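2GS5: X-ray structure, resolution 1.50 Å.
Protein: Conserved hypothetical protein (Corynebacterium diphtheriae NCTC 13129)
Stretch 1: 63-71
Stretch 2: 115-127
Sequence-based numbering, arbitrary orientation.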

# COMPACT_ATOMS: atom_id res chain seq x y z
N VAL A 63 17.75 1.94 -10.88
CA VAL A 63 17.71 0.63 -10.22
C VAL A 63 17.27 -0.46 -11.18
O VAL A 63 17.98 -1.45 -11.36
CB VAL A 63 16.77 0.67 -8.99
CG1 VAL A 63 16.65 -0.71 -8.35
CG2 VAL A 63 17.27 1.71 -7.98
N ILE A 64 16.11 -0.28 -11.81
CA ILE A 64 15.58 -1.23 -12.79
C ILE A 64 14.98 -0.46 -13.97
O ILE A 64 13.77 -0.34 -14.10
CB ILE A 64 14.51 -2.21 -12.19
CG1 ILE A 64 13.62 -1.50 -11.16
CG2 ILE A 64 15.18 -3.42 -11.56
CD1 ILE A 64 12.52 -2.39 -10.61
N PRO A 65 15.85 0.09 -14.84
CA PRO A 65 15.38 0.95 -15.92
C PRO A 65 14.39 0.29 -16.88
O PRO A 65 13.56 0.97 -17.46
CB PRO A 65 16.67 1.34 -16.65
CG PRO A 65 17.67 0.33 -16.24
CD PRO A 65 17.32 -0.08 -14.87
N GLU A 66 14.48 -1.03 -17.02
CA GLU A 66 13.60 -1.78 -17.91
C GLU A 66 12.12 -1.63 -17.56
O GLU A 66 11.27 -1.78 -18.43
CB GLU A 66 13.97 -3.28 -17.92
CG GLU A 66 13.82 -4.01 -16.58
CD GLU A 66 15.09 -4.03 -15.73
OE1 GLU A 66 15.90 -3.07 -15.81
OE2 GLU A 66 15.26 -5.01 -14.97
N TRP A 67 11.84 -1.35 -16.29
CA TRP A 67 10.46 -1.23 -15.81
C TRP A 67 9.87 0.17 -15.96
O TRP A 67 8.66 0.34 -15.81
CB TRP A 67 10.36 -1.71 -14.36
CG TRP A 67 10.27 -3.20 -14.32
CD1 TRP A 67 11.26 -4.08 -14.01
CD2 TRP A 67 9.13 -3.99 -14.67
NE1 TRP A 67 10.79 -5.38 -14.13
CE2 TRP A 67 9.49 -5.34 -14.54
CE3 TRP A 67 7.82 -3.67 -15.07
CZ2 TRP A 67 8.59 -6.38 -14.79
CZ3 TRP A 67 6.93 -4.69 -15.32
CH2 TRP A 67 7.32 -6.04 -15.18
N VAL A 68 10.70 1.15 -16.26
CA VAL A 68 10.24 2.55 -16.28
C VAL A 68 8.98 2.80 -17.13
O VAL A 68 8.08 3.50 -16.68
CB VAL A 68 11.38 3.52 -16.67
CG1 VAL A 68 10.85 4.93 -16.87
CG2 VAL A 68 12.44 3.52 -15.58
N PRO A 69 8.90 2.23 -18.35
CA PRO A 69 7.68 2.42 -19.16
C PRO A 69 6.35 1.99 -18.52
O PRO A 69 5.30 2.49 -18.91
CB PRO A 69 7.96 1.57 -20.41
CG PRO A 69 9.43 1.51 -20.50
CD PRO A 69 9.93 1.47 -19.09
N CYS A 70 6.40 1.10 -17.53
CA CYS A 70 5.19 0.62 -16.85
C CYS A 70 4.86 1.44 -15.60
O CYS A 70 3.78 1.27 -15.03
CB CYS A 70 5.37 -0.82 -16.39
SG CYS A 70 5.40 -2.04 -17.69
N VAL A 71 5.79 2.29 -15.16
CA VAL A 71 5.66 2.93 -13.85
C VAL A 71 4.93 4.27 -13.96
O VAL A 71 5.29 5.13 -14.77
CB VAL A 71 7.03 3.14 -13.18
CG1 VAL A 71 6.89 3.89 -11.86
CG2 VAL A 71 7.71 1.79 -12.94
N MSE A 115 0.22 -7.70 -7.20
CA MSE A 115 1.68 -7.68 -7.11
C MSE A 115 2.24 -8.14 -8.46
O MSE A 115 1.84 -9.19 -8.97
CB MSE A 115 2.17 -8.57 -5.95
CG MSE A 115 2.32 -7.89 -4.59
SE MSE A 115 3.48 -9.05 -3.55
CE MSE A 115 2.54 -10.75 -3.76
N VAL A 116 3.14 -7.35 -9.03
CA VAL A 116 3.73 -7.64 -10.34
C VAL A 116 5.06 -8.35 -10.12
O VAL A 116 5.91 -7.86 -9.37
CB VAL A 116 3.99 -6.35 -11.14
CG1 VAL A 116 4.60 -6.67 -12.50
CG2 VAL A 116 2.70 -5.55 -11.30
N ASN A 117 5.22 -9.51 -10.74
CA ASN A 117 6.49 -10.20 -10.69
C ASN A 117 7.50 -9.46 -11.54
O ASN A 117 7.37 -9.40 -12.76
CB ASN A 117 6.32 -11.64 -11.19
CG ASN A 117 7.52 -12.49 -10.91
OD1 ASN A 117 8.67 -12.08 -11.14
ND2 ASN A 117 7.28 -13.70 -10.41
N LEU A 118 8.52 -8.88 -10.89
CA LEU A 118 9.48 -8.03 -11.60
C LEU A 118 10.48 -8.82 -12.45
O LEU A 118 11.31 -8.23 -13.14
CB LEU A 118 10.20 -7.08 -10.64
CG LEU A 118 9.29 -6.07 -9.94
CD1 LEU A 118 10.06 -5.18 -8.96
CD2 LEU A 118 8.50 -5.22 -10.94
N GLY A 119 10.39 -10.14 -12.40
CA GLY A 119 11.09 -11.00 -13.34
C GLY A 119 10.38 -11.16 -14.68
O GLY A 119 10.94 -11.73 -15.62
N ALA A 120 9.14 -10.67 -14.76
CA ALA A 120 8.39 -10.68 -16.01
C ALA A 120 9.04 -9.77 -17.04
O ALA A 120 9.85 -8.90 -16.71
CB ALA A 120 6.93 -10.26 -15.77
N ASP A 121 8.67 -9.98 -18.30
CA ASP A 121 9.03 -9.07 -19.37
C ASP A 121 8.15 -7.83 -19.24
O ASP A 121 6.92 -7.95 -19.31
CB ASP A 121 8.79 -9.77 -20.71
CG ASP A 121 9.24 -8.95 -21.91
OD1 ASP A 121 9.48 -7.73 -21.80
OD2 ASP A 121 9.34 -9.55 -23.00
N PRO A 122 8.75 -6.64 -19.04
CA PRO A 122 7.93 -5.43 -18.94
C PRO A 122 6.99 -5.21 -20.13
O PRO A 122 5.94 -4.60 -19.95
CB PRO A 122 8.97 -4.30 -18.88
CG PRO A 122 10.22 -4.94 -18.40
CD PRO A 122 10.19 -6.35 -18.87
N GLU A 123 7.38 -5.69 -21.31
CA GLU A 123 6.51 -5.60 -22.49
C GLU A 123 5.28 -6.51 -22.40
O GLU A 123 4.25 -6.19 -23.00
CB GLU A 123 7.32 -5.86 -23.76
CG GLU A 123 8.37 -4.78 -24.02
CD GLU A 123 9.03 -4.90 -25.39
OE1 GLU A 123 8.44 -4.46 -26.40
OE2 GLU A 123 10.16 -5.43 -25.45
N GLU A 124 5.39 -7.62 -21.68
CA GLU A 124 4.23 -8.48 -21.36
C GLU A 124 3.26 -7.73 -20.46
O GLU A 124 2.04 -7.73 -20.68
CB GLU A 124 4.65 -9.77 -20.62
CG GLU A 124 3.49 -10.77 -20.37
CD GLU A 124 3.57 -11.56 -19.05
OE1 GLU A 124 2.54 -12.18 -18.69
OE2 GLU A 124 4.62 -11.60 -18.36
N ILE A 125 3.81 -7.11 -19.43
CA ILE A 125 3.02 -6.56 -18.35
C ILE A 125 2.39 -5.22 -18.73
O ILE A 125 1.27 -4.93 -18.31
CB ILE A 125 3.89 -6.43 -17.07
CG1 ILE A 125 4.29 -7.82 -16.57
CG2 ILE A 125 3.14 -5.67 -15.98
CD1 ILE A 125 3.11 -8.78 -16.32
N LYS A 126 3.08 -4.42 -19.55
CA LYS A 126 2.62 -3.07 -19.91
C LYS A 126 1.13 -2.99 -20.30
O LYS A 126 0.40 -2.21 -19.71
CB LYS A 126 3.53 -2.44 -20.98
CG LYS A 126 3.08 -1.06 -21.50
CD LYS A 126 3.56 0.08 -20.64
CE LYS A 126 3.23 1.43 -21.25
NZ LYS A 126 1.76 1.70 -21.41
N PRO A 127 0.68 -3.81 -21.28
CA PRO A 127 -0.75 -3.76 -21.66
C PRO A 127 -1.73 -4.24 -20.60
O PRO A 127 -2.93 -3.97 -20.69
CB PRO A 127 -0.82 -4.68 -22.89
CG PRO A 127 0.35 -5.54 -22.81
CD PRO A 127 1.43 -4.75 -22.12
O HOH W 1 13.78 -7.47 -14.32

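Read along the second stretch, much of the contact is arranged around one residue, Trp67, whose CA-to-CB bond points sideways but whose indole ends up enclosed. Val116, the last strand residue, points toward the first stretch and sets CG1 3.9 Å from Trp67 CH2. A type I turn from Asn117 to Ala120 follows. Asn117 points away and serves the turn itself: its OD1 accepts from Gly119 N at 2.9 Å, and its O accepts from Ala120 N at 3.0 Å.

The turn presents Leu118 to the indole in two ways. Its carbonyl satisfies the ring's single polar group, with Trp67 NE1 donating to Leu118 O at 3.1 Å and an N-H...O angle of 146°. Leu118 CD2 lies over one face, 3.9 Å from the centroid of the five-membered ring of Trp67 and 16° off the normal, while Leu118 CD1 meets Ile64 CD1 at 4.1 Å. A water lies 2.8 Å from Leu118 O and 2.9 Å from Glu66 OE2, linking the two stretches beside the buried ring.

Asp121 points away and caps the helix, OD1 accepting from Glu123 N at 3.0 Å. Pro122, the first helical residue, covers the opposite face of the indole: Pro122 CG stands 4.0 Å from the centroid of the six-membered ring of Trp67, 13° off the normal. The tryptophan is thus sandwiched between two aliphatic groups, one from the turn and one from the helix start. Ile125 fills in at the ring edge, its CG1 3.8 Å from Trp67 CH2.

Beyond the indole, Cys70 packs against the backbone of Pro122 and Lys126, with SG 3.5 Å from Pro122 O and 3.7 Å from Lys126 CA. Lys126 closes the contact through its aliphatic chain, CE reaching 3.3 Å from Pro69 O. The rule is economical: one hydrogen bond joins the stretches directly, and apolar packing covers both ring faces.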